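Local atomic coordinates of discoidin-2 (Dictyostelium discoideum, PDB entry 2VM9), a protein that binds galactose and N-acetylgalactosamine as a trimeric, calcium-containing lectin and may take part in spore formation and spore coat assembly. Residues Asn17-Thr22 with Asn60-Ala65; Tyr91-Thr96 with Ile134-Gln139; Lys206-His211 with Tyr244-Asp249. One frame throughout, in Å; residues are numbered along the deposited sequence. Where two conformers were deposited one is given.

Contact 1 (Asn17-Thr22 with Asn60-Ala65)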
loop_
_atom_site.group_PDB
_atom_site.type_symbol
_atom_site.label_atom_id
_atom_site.label_comp_id
_atom_site.label_asym_id
_atom_site.label_seq_id
_atom_site.Cartn_x
_atom_site.Cartn_y
_atom_site.Cartn_z
ATOM N N ASN A 17 4.974 -9.675 8.428
ATOM C CA ASN A 17 5.197 -11.106 8.269
ATOM C C ASN A 17 6.552 -11.399 8.947
ATOM O O ASN A 17 7.486 -10.591 8.822
ATOM C CB ASN A 17 5.349 -11.470 6.787
ATOM C CG ASN A 17 4.127 -11.096 5.922
ATOM O OD1 ASN A 17 4.222 -10.277 4.963
ATOM N ND2 ASN A 17 2.993 -11.723 6.219
ATOM N N LEU A 18 6.654 -12.524 9.651
ATOM C CA LEU A 18 7.939 -12.928 10.276
ATOM C C LEU A 18 8.434 -14.223 9.652
ATOM O O LEU A 18 7.644 -15.143 9.369
ATOM C CB LEU A 18 7.773 -13.140 11.791
ATOM C CG LEU A 18 7.405 -11.935 12.669
ATOM C CD1 LEU A 18 7.600 -12.305 14.146
ATOM C CD2 LEU A 18 8.256 -10.750 12.297
ATOM N N ARG A 19 9.741 -14.306 9.468
ATOM C CA ARG A 19 10.367 -15.527 8.983
ATOM C C ARG A 19 11.662 -15.758 9.740
ATOM O O ARG A 19 12.613 -14.978 9.610
ATOM C CB ARG A 19 10.694 -15.395 7.498
ATOM C CG ARG A 19 11.336 -16.684 6.946
ATOM C CD ARG A 19 11.551 -16.589 5.446
ATOM N NE ARG A 19 12.635 -15.673 5.084
ATOM C CZ ARG A 19 13.938 -15.969 5.094
ATOM N NH1 ARG A 19 14.362 -17.151 5.506
ATOM N NH2 ARG A 19 14.831 -15.058 4.707
ATOM N N SER A 20 11.730 -16.842 10.494
ATOM C CA SER A 20 12.991 -17.199 11.158
ATOM C C SER A 20 13.907 -18.033 10.246
ATOM O O SER A 20 13.463 -18.693 9.283
ATOM C CB SER A 20 12.708 -17.996 12.448
ATOM O OG SER A 20 11.925 -19.151 12.121
ATOM N N SER A 21 15.193 -18.036 10.603
ATOM C CA SER A 21 16.202 -18.848 9.944
ATOM C C SER A 21 15.882 -20.341 10.226
ATOM O O SER A 21 15.734 -21.143 9.300
ATOM C CB SER A 21 17.573 -18.466 10.502
ATOM O OG SER A 21 17.503 -18.398 11.904
ATOM N N THR A 22 15.796 -20.702 11.512
ATOM C CA THR A 22 15.416 -22.059 11.930
ATOM C C THR A 22 14.595 -21.914 13.217
ATOM O O THR A 22 14.668 -20.859 13.893
ATOM C CB THR A 22 16.650 -22.981 12.212
ATOM O OG1 THR A 22 17.382 -22.489 13.355
ATOM C CG2 THR A 22 17.588 -23.063 10.972
ATOM N N ASN A 60 24.535 -17.085 12.704
ATOM C CA ASN A 60 23.835 -16.926 11.417
ATOM C C ASN A 60 22.306 -16.983 11.498
ATOM O O ASN A 60 21.631 -17.045 10.456
ATOM C CB ASN A 60 24.312 -18.049 10.491
ATOM C CG ASN A 60 25.809 -17.997 10.291
ATOM O OD1 ASN A 60 26.353 -16.929 10.009
ATOM N ND2 ASN A 60 26.479 -19.127 10.483
ATOM N N GLN A 61 21.765 -17.024 12.715
ATOM C CA GLN A 61 20.304 -17.122 12.881
ATOM C C GLN A 61 19.689 -15.727 12.811
ATOM O O GLN A 61 20.379 -14.729 12.991
ATOM C CB GLN A 61 19.960 -17.773 14.230
ATOM C CG GLN A 61 20.623 -19.154 14.376
ATOM C CD GLN A 61 20.235 -20.069 13.232
ATOM O OE1 GLN A 61 19.042 -20.345 12.998
ATOM N NE2 GLN A 61 21.237 -20.528 12.481
ATOM N N PHE A 62 18.388 -15.659 12.547
ATOM C CA PHE A 62 17.732 -14.356 12.410
ATOM C C PHE A 62 16.239 -14.528 12.424
ATOM O O PHE A 62 15.746 -15.631 12.209
ATOM C CB PHE A 62 18.123 -13.661 11.066
ATOM C CG PHE A 62 17.890 -14.538 9.838
ATOM C CD1 PHE A 62 16.611 -14.674 9.304
ATOM C CD2 PHE A 62 18.959 -15.185 9.226
ATOM C CE1 PHE A 62 16.384 -15.509 8.173
ATOM C CE2 PHE A 62 18.772 -16.008 8.100
ATOM C CZ PHE A 62 17.461 -16.187 7.583
ATOM N N ILE A 63 15.536 -13.415 12.626
ATOM C CA ILE A 63 14.143 -13.314 12.180
ATOM C C ILE A 63 14.082 -12.108 11.256
ATOM O O ILE A 63 14.582 -11.029 11.601
ATOM C CB ILE A 63 13.130 -13.106 13.328
ATOM C CG1 ILE A 63 13.281 -14.163 14.431
ATOM C CG2 ILE A 63 11.672 -13.091 12.762
ATOM C CD1 ILE A 63 12.404 -13.864 15.636
ATOM N N VAL A 64 13.474 -12.305 10.093
ATOM C CA VAL A 64 13.161 -11.222 9.167
ATOM C C VAL A 64 11.714 -10.826 9.400
ATOM O O VAL A 64 10.851 -11.700 9.521
ATOM C CB VAL A 64 13.280 -11.667 7.690
ATOM C CG1 VAL A 64 12.992 -10.476 6.763
ATOM C CG2 VAL A 64 14.643 -12.265 7.419
ATOM N N ALA A 65 11.476 -9.517 9.485
ATOM C CA ALA A 65 10.127 -8.947 9.585
ATOM C C ALA A 65 9.899 -8.084 8.361
ATOM O O ALA A 65 10.742 -7.230 8.040
ATOM C CB ALA A 65 10.013 -8.136 10.838
#
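S21 holds OG between its backbone N and carbonyl carbon (chi1 46°), which turns the hydroxyl toward Q61 and F62, while F62 carries CG in the same kind of position (chi1 53°); its ring lies beside S21. The two segments form an edge of the five-stranded antiparallel sheet of the discoidin (F5/8 type C) beta-sandwich, strand 17-20 being outermost within the chain. R19 and V64 are the hydrogen-bonded pair: R19 N donates to V64 O, and V64 N returns a nearly straight bond to R19 O (2.8 Å). Beyond the strands S21 N still reaches F62 O, and F62 N donates to S21 OG at 2.9 Å. On the face turned to the other sheet, L18 CD2 is pressed against A65 CB at 3.5 Å, tight for two carbons, and L18 CB lies against I63 CG2; W149 of strand 146-153 packs on all three residues. The other face carries R19 and V64, with the F62 ring beside the R19 guanidinium. R19 NH1 lies at the edge of that ring, in its plane, 3.7 Å from CE1, with the guanidinium turned 73° from the ring; NH2 is hydrogen-bonded to A12 O of the second subunit. S21 CB sits over the centre of one ring face, a CH-pi contact of 3.6 Å to the centroid. Q61 OE1 is gripped by two hydroxyls from opposite faces of its amide plane, S21 OG and T22 OG1, each at 2.7 Å.

Contact 2 (Tyr91-Thr96 with Ile134-Gln139)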
loop_
_atom_site.group_PDB
_atom_site.type_symbol
_atom_site.label_atom_id
_atom_site.label_comp_id
_atom_site.label_asym_id
_atom_site.label_seq_id
_atom_site.Cartn_x
_atom_site.Cartn_y
_atom_site.Cartn_z
ATOM N N TYR A 91 23.127 -8.533 19.505
ATOM C CA TYR A 91 22.713 -8.802 18.131
ATOM C C TYR A 91 23.101 -7.657 17.196
ATOM O O TYR A 91 23.457 -6.548 17.640
ATOM C CB TYR A 91 21.189 -9.045 18.077
ATOM C CG TYR A 91 20.348 -7.860 18.545
ATOM C CD1 TYR A 91 19.983 -6.841 17.648
ATOM C CD2 TYR A 91 19.883 -7.778 19.863
ATOM C CE1 TYR A 91 19.209 -5.746 18.073
ATOM C CE2 TYR A 91 19.087 -6.689 20.288
ATOM C CZ TYR A 91 18.769 -5.691 19.382
ATOM O OH TYR A 91 17.980 -4.644 19.779
ATOM N N LYS A 92 23.038 -7.960 15.904
ATOM C CA LYS A 92 23.152 -6.974 14.829
ATOM C C LYS A 92 21.791 -6.838 14.144
ATOM O O LYS A 92 20.899 -7.695 14.295
ATOM C CB LYS A 92 24.191 -7.424 13.790
ATOM C CG LYS A 92 25.651 -7.420 14.310
ATOM C CD LYS A 92 26.593 -7.996 13.249
ATOM C CE LYS A 92 28.002 -8.071 13.822
ATOM N NZ LYS A 92 29.025 -8.356 12.759
ATOM N N LEU A 93 21.636 -5.748 13.402
ATOM C CA LEU A 93 20.410 -5.510 12.644
ATOM C C LEU A 93 20.787 -5.252 11.202
ATOM O O LEU A 93 21.811 -4.615 10.919
ATOM C CB LEU A 93 19.637 -4.301 13.182
ATOM C CG LEU A 93 18.947 -4.415 14.534
ATOM C CD1 LEU A 93 18.482 -2.994 14.953
ATOM C CD2 LEU A 93 17.762 -5.443 14.488
ATOM N N ARG A 94 19.953 -5.772 10.307
ATOM C CA ARG A 94 20.071 -5.522 8.879
ATOM C C ARG A 94 18.720 -5.024 8.401
ATOM O O ARG A 94 17.678 -5.343 8.991
ATOM C CB ARG A 94 20.404 -6.819 8.133
ATOM C CG ARG A 94 21.498 -7.655 8.757
ATOM C CD ARG A 94 21.934 -8.749 7.793
ATOM N NE ARG A 94 22.658 -8.186 6.656
ATOM C CZ ARG A 94 22.379 -8.415 5.376
ATOM N NH1 ARG A 94 21.379 -9.229 5.008
ATOM N NH2 ARG A 94 23.131 -7.839 4.458
ATOM N N TYR A 95 18.717 -4.255 7.324
ATOM C CA TYR A 95 17.438 -3.855 6.751
ATOM C C TYR A 95 17.566 -3.573 5.282
ATOM O O TYR A 95 18.679 -3.492 4.746
ATOM C CB TYR A 95 16.831 -2.663 7.505
ATOM C CG TYR A 95 17.666 -1.421 7.440
ATOM C CD1 TYR A 95 17.508 -0.510 6.395
ATOM C CD2 TYR A 95 18.621 -1.150 8.426
ATOM C CE1 TYR A 95 18.265 0.654 6.345
ATOM C CE2 TYR A 95 19.401 0.008 8.374
ATOM C CZ TYR A 95 19.201 0.900 7.339
ATOM O OH TYR A 95 19.974 2.034 7.270
ATOM N N THR A 96 16.406 -3.425 4.652
ATOM C CA THR A 96 16.337 -3.128 3.230
ATOM C C THR A 96 15.141 -2.247 2.961
ATOM O O THR A 96 14.044 -2.433 3.500
ATOM C CB THR A 96 16.255 -4.421 2.351
ATOM O OG1 THR A 96 16.259 -4.062 0.954
ATOM C CG2 THR A 96 14.976 -5.239 2.703
ATOM N N ILE A 134 13.243 -5.823 7.862
ATOM C CA ILE A 134 14.310 -5.629 8.835
ATOM C C ILE A 134 14.572 -6.994 9.462
ATOM O O ILE A 134 13.641 -7.800 9.566
ATOM C CB ILE A 134 13.897 -4.544 9.876
ATOM C CG1 ILE A 134 15.046 -4.228 10.836
ATOM C CG2 ILE A 134 12.641 -4.959 10.643
ATOM C CD1 ILE A 134 14.818 -2.922 11.616
ATOM N N ALA A 135 15.816 -7.283 9.838
ATOM C CA ALA A 135 16.125 -8.613 10.391
ATOM C C ALA A 135 16.975 -8.418 11.629
ATOM O O ALA A 135 17.953 -7.643 11.595
ATOM C CB ALA A 135 16.906 -9.468 9.371
ATOM N N ILE A 136 16.610 -9.135 12.695
ATOM C CA ILE A 136 17.439 -9.232 13.886
ATOM C C ILE A 136 18.349 -10.444 13.731
ATOM O O ILE A 136 17.888 -11.539 13.357
ATOM C CB ILE A 136 16.574 -9.267 15.178
ATOM C CG1 ILE A 136 17.467 -9.295 16.427
ATOM C CG2 ILE A 136 15.546 -10.444 15.155
ATOM C CD1 ILE A 136 16.723 -8.965 17.720
ATOM N N HIS A 137 19.646 -10.222 13.965
ATOM C CA HIS A 137 20.695 -11.232 13.754
ATOM C C HIS A 137 21.434 -11.443 15.079
ATOM O O HIS A 137 22.425 -10.760 15.353
ATOM C CB HIS A 137 21.659 -10.732 12.665
ATOM C CG HIS A 137 21.171 -10.992 11.270
ATOM N ND1 HIS A 137 21.595 -12.078 10.526
ATOM C CD2 HIS A 137 20.298 -10.315 10.482
ATOM C CE1 HIS A 137 21.011 -12.052 9.334
ATOM N NE2 HIS A 137 20.216 -10.996 9.284
ATOM N N PRO A 138 20.900 -12.328 15.947
ATOM C CA PRO A 138 21.554 -12.617 17.229
ATOM C C PRO A 138 23.021 -12.972 17.024
ATOM O O PRO A 138 23.367 -13.716 16.083
ATOM C CB PRO A 138 20.788 -13.839 17.737
ATOM C CG PRO A 138 19.351 -13.561 17.216
ATOM C CD PRO A 138 19.650 -13.104 15.785
ATOM N N GLN A 139 23.879 -12.413 17.877
ATOM C CA GLN A 139 25.303 -12.721 17.782
ATOM C C GLN A 139 25.787 -13.594 18.922
ATOM O O GLN A 139 26.611 -14.470 18.713
ATOM C CB GLN A 139 26.141 -11.440 17.755
ATOM C CG GLN A 139 25.834 -10.599 16.523
ATOM C CD GLN A 139 26.183 -11.318 15.222
ATOM O OE1 GLN A 139 27.356 -11.634 14.979
ATOM N NE2 GLN A 139 25.167 -11.588 14.377
HETATM O O HOH W 1 19.270 -10.395 6.753
#
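Backbone bonds tie Y91-T96 to I134-Q139 through two hydrogen-bonded pairs, K92 with H137 and R94 with A135. K92 N donates to H137 O at 2.9 Å, and the reverse bond runs from H137 N to K92 O; R94 and A135 exchange the same two bonds. H137 O has a second donor, Q139 NE2 at 3.0 Å, which arrives from the opposite face of the carbonyl plane to K92 N. With Q139 NE2 bonded there, Q139 CG and CD lie against CG, CD and CE of the extended K92 chain.

The apolar contacts lie on the face of Y91, L93, Y95, I134 and I136. I136 has CG1 anti to the backbone N (chi1 -177°), and CD1 rests above the centre of one face of the Y91 ring, a CH-pi contact 3.8 Å from the centroid and 8° off the normal. I136 CG1 adds a touch on Y91 CD1 at 3.7 Å. L93 CD2 reaches I136 CB, and Y95 CB meets I134 CG1, both more loosely. These strands are neighbours inside one sheet of the F5/8 type C beta-sandwich, and this face looks into its core: I76 of strand 70-79 packs on Y91 and L93, and W149 of strand 146-153 on I136.

The other face carries R94 and H137, with a water-mediated polar link. In the conformer given, R94 CD lies over one face of the H137 imidazole, and the guanidinium plane stands 88° from the ring. A water in the plane of both groups bridges them in this conformer, accepting from R94 NH1 at 3.0 Å and hydrogen-bonded to H137 NE2 at 2.8 Å.

Contact 3 (Lys206-His211 with Tyr244-Asp249)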
loop_
_atom_site.group_PDB
_atom_site.type_symbol
_atom_site.label_atom_id
_atom_site.label_comp_id
_atom_site.label_asym_id
_atom_site.label_seq_id
_atom_site.Cartn_x
_atom_site.Cartn_y
_atom_site.Cartn_z
ATOM N N LYS A 206 -6.217 24.409 -18.820
ATOM C CA LYS A 206 -5.409 24.049 -19.991
ATOM C C LYS A 206 -5.907 24.623 -21.308
ATOM O O LYS A 206 -5.388 24.289 -22.377
ATOM C CB LYS A 206 -5.207 22.530 -20.091
ATOM C CG LYS A 206 -6.486 21.740 -20.336
ATOM C CD LYS A 206 -6.121 20.257 -20.559
ATOM C CE LYS A 206 -7.346 19.450 -20.865
ATOM N NZ LYS A 206 -7.123 17.933 -20.903
ATOM N N LYS A 207 -6.905 25.496 -21.240
ATOM C CA LYS A 207 -7.353 26.188 -22.447
ATOM C C LYS A 207 -8.077 27.449 -22.066
ATOM O O LYS A 207 -8.994 27.403 -21.236
ATOM C CB LYS A 207 -8.299 25.314 -23.294
ATOM C CG LYS A 207 -8.880 26.107 -24.488
ATOM C CD LYS A 207 -10.004 25.295 -25.132
ATOM C CE LYS A 207 -10.520 25.980 -26.350
ATOM N NZ LYS A 207 -11.655 25.204 -26.969
ATOM N N VAL A 208 -7.656 28.560 -22.674
ATOM C CA VAL A 208 -8.387 29.817 -22.576
ATOM C C VAL A 208 -8.748 30.278 -23.978
ATOM O O VAL A 208 -7.878 30.377 -24.835
ATOM C CB VAL A 208 -7.552 30.896 -21.881
ATOM C CG1 VAL A 208 -8.233 32.289 -22.078
ATOM C CG2 VAL A 208 -7.355 30.552 -20.411
ATOM N N ASP A 209 -10.033 30.545 -24.209
ATOM C CA ASP A 209 -10.456 31.163 -25.455
ATOM C C ASP A 209 -11.433 32.236 -24.976
ATOM O O ASP A 209 -12.574 31.939 -24.679
ATOM C CB ASP A 209 -11.160 30.141 -26.355
ATOM C CG ASP A 209 -11.522 30.705 -27.725
ATOM O OD1 ASP A 209 -11.373 31.932 -27.946
ATOM O OD2 ASP A 209 -11.908 29.890 -28.595
ATOM N N ALA A 210 -10.947 33.463 -24.828
ATOM C CA ALA A 210 -11.719 34.522 -24.134
ATOM C C ALA A 210 -11.284 35.898 -24.568
ATOM O O ALA A 210 -10.090 36.152 -24.833
ATOM C CB ALA A 210 -11.562 34.413 -22.617
ATOM N N HIS A 211 -12.244 36.815 -24.565
ATOM C CA HIS A 211 -11.954 38.171 -24.944
ATOM C C HIS A 211 -11.728 38.979 -23.680
ATOM O O HIS A 211 -12.418 38.791 -22.668
ATOM C CB HIS A 211 -13.137 38.760 -25.741
ATOM C CG HIS A 211 -12.708 39.793 -26.734
ATOM N ND1 HIS A 211 -12.320 39.466 -28.019
ATOM C CD2 HIS A 211 -12.568 41.138 -26.624
ATOM C CE1 HIS A 211 -11.973 40.569 -28.664
ATOM N NE2 HIS A 211 -12.107 41.596 -27.840
ATOM N N TYR A 244 -15.297 32.485 -24.548
ATOM C CA TYR A 244 -15.755 31.572 -25.608
ATOM C C TYR A 244 -15.698 30.115 -25.149
ATOM O O TYR A 244 -16.657 29.348 -25.326
ATOM C CB TYR A 244 -14.877 31.790 -26.854
ATOM C CG TYR A 244 -15.352 31.092 -28.091
ATOM C CD1 TYR A 244 -16.095 31.794 -29.043
ATOM C CD2 TYR A 244 -15.068 29.748 -28.315
ATOM C CE1 TYR A 244 -16.518 31.185 -30.192
ATOM C CE2 TYR A 244 -15.508 29.113 -29.472
ATOM C CZ TYR A 244 -16.229 29.860 -30.405
ATOM O OH TYR A 244 -16.685 29.278 -31.565
ATOM N N ASP A 245 -14.578 29.736 -24.535
ATOM C CA ASP A 245 -14.453 28.402 -23.932
ATOM C C ASP A 245 -13.322 28.412 -22.894
ATOM O O ASP A 245 -12.416 29.264 -22.937
ATOM C CB ASP A 245 -14.157 27.344 -25.019
ATOM C CG ASP A 245 -14.449 25.915 -24.555
ATOM O OD1 ASP A 245 -15.173 25.743 -23.560
ATOM O OD2 ASP A 245 -13.958 24.956 -25.201
ATOM N N LEU A 246 -13.412 27.494 -21.939
ATOM C CA LEU A 246 -12.327 27.243 -20.978
ATOM C C LEU A 246 -12.301 25.762 -20.762
ATOM O O LEU A 246 -13.369 25.119 -20.780
ATOM C CB LEU A 246 -12.619 27.898 -19.624
ATOM C CG LEU A 246 -12.577 29.424 -19.560
ATOM C CD1 LEU A 246 -13.230 29.883 -18.246
ATOM C CD2 LEU A 246 -11.134 29.920 -19.688
ATOM N N THR A 247 -11.110 25.220 -20.507
ATOM C CA THR A 247 -10.974 23.795 -20.183
ATOM C C THR A 247 -10.119 23.637 -18.938
ATOM O O THR A 247 -9.079 24.280 -18.824
ATOM C CB THR A 247 -10.316 22.984 -21.339
ATOM O OG1 THR A 247 -11.097 23.124 -22.530
ATOM C CG2 THR A 247 -10.209 21.504 -20.959
ATOM N N PHE A 248 -10.563 22.776 -18.023
ATOM C CA PHE A 248 -9.742 22.377 -16.870
ATOM C C PHE A 248 -9.460 20.882 -16.873
ATOM O O PHE A 248 -10.345 20.073 -17.195
ATOM C CB PHE A 248 -10.449 22.721 -15.555
ATOM C CG PHE A 248 -10.565 24.208 -15.301
ATOM C CD1 PHE A 248 -9.563 24.875 -14.592
ATOM C CD2 PHE A 248 -11.647 24.929 -15.799
ATOM C CE1 PHE A 248 -9.635 26.268 -14.365
ATOM C CE2 PHE A 248 -11.754 26.331 -15.574
ATOM C CZ PHE A 248 -10.739 26.999 -14.881
ATOM N N ASP A 249 -8.249 20.514 -16.451
ATOM C CA ASP A 249 -8.039 19.142 -15.988
ATOM C C ASP A 249 -8.360 19.142 -14.498
ATOM O O ASP A 249 -8.089 20.122 -13.790
ATOM C CB ASP A 249 -6.594 18.706 -16.200
ATOM C CG ASP A 249 -6.374 18.046 -17.565
ATOM O OD1 ASP A 249 -7.381 17.737 -18.260
ATOM O OD2 ASP A 249 -5.201 17.850 -17.942
HETATM O O HOH W 2 -4.608 16.005 -19.828
#
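Two classic beta bulges mark this antiparallel pairing in the H-type lectin domain, which contains D209, a carbohydrate-binding residue. In one, K206 and K207 both face T247: K206 N donates to T247 O at 2.9 Å, whereas the K207 N bond to the same oxygen is weak. In the other, Y244 and D245 both face D209, whose carbonyl O takes Y244 N at 2.8 Å and D245 N at 3.0 Å. The D209 and Y244 side chains run side by side in the same direction, carboxylate and ring planes 26° apart, with OD2 3.2 Å from Y244 CD2. D209 OD1 is hydrogen-bonded to Q216 NE2 of the third subunit.

Two salt bridges cross the strands. K207, with CG anti to the backbone N (chi1 174°) and an extended chain, crosses D245 at about a right angle and brings NZ to the anti side of OD2 at 2.9 Å. K206 NZ meets the syn side of D249 OD1 at 2.7 Å, 29° out of the carboxylate plane, and also pairs with E168; on the way its CE packs against T247 CG2. A water donates to D249 OD2 and makes a weak bond with K206 NZ. On the face away from K207, D245 and T247, V208 CG2 touches L246 CD2 at 3.9 Å, both side chains pointing the same way and W219 packing on them. K207 to H211 also pair with a strand of the third subunit, continuing the sheet across the interface, as in the trimeric H-type lectins, where sugar-binding residues lie close to subunit boundaries.

Contacts 1 and 2 belong to one sheet of the N-terminal beta-sandwich and join through neighbouring strands 63-67 and 133-142, where A65 N and I134 O probably form a hydrogen bond. Their centres are 9 Å apart. Contact 1 lies at an edge strand, with polar side chains closing its loop end and another subunit nearby; contact 2 lies further inside the sheet, one face packed into the sandwich core, the other bearing K92, R94 and H137, partly exposed. F62 and H137 bring their rings together between the two. Contact 3, centred about 58 Å from contact 2, is in the lectin domain and more buried, yet uses salt bridges and bulges beside a subunit interface.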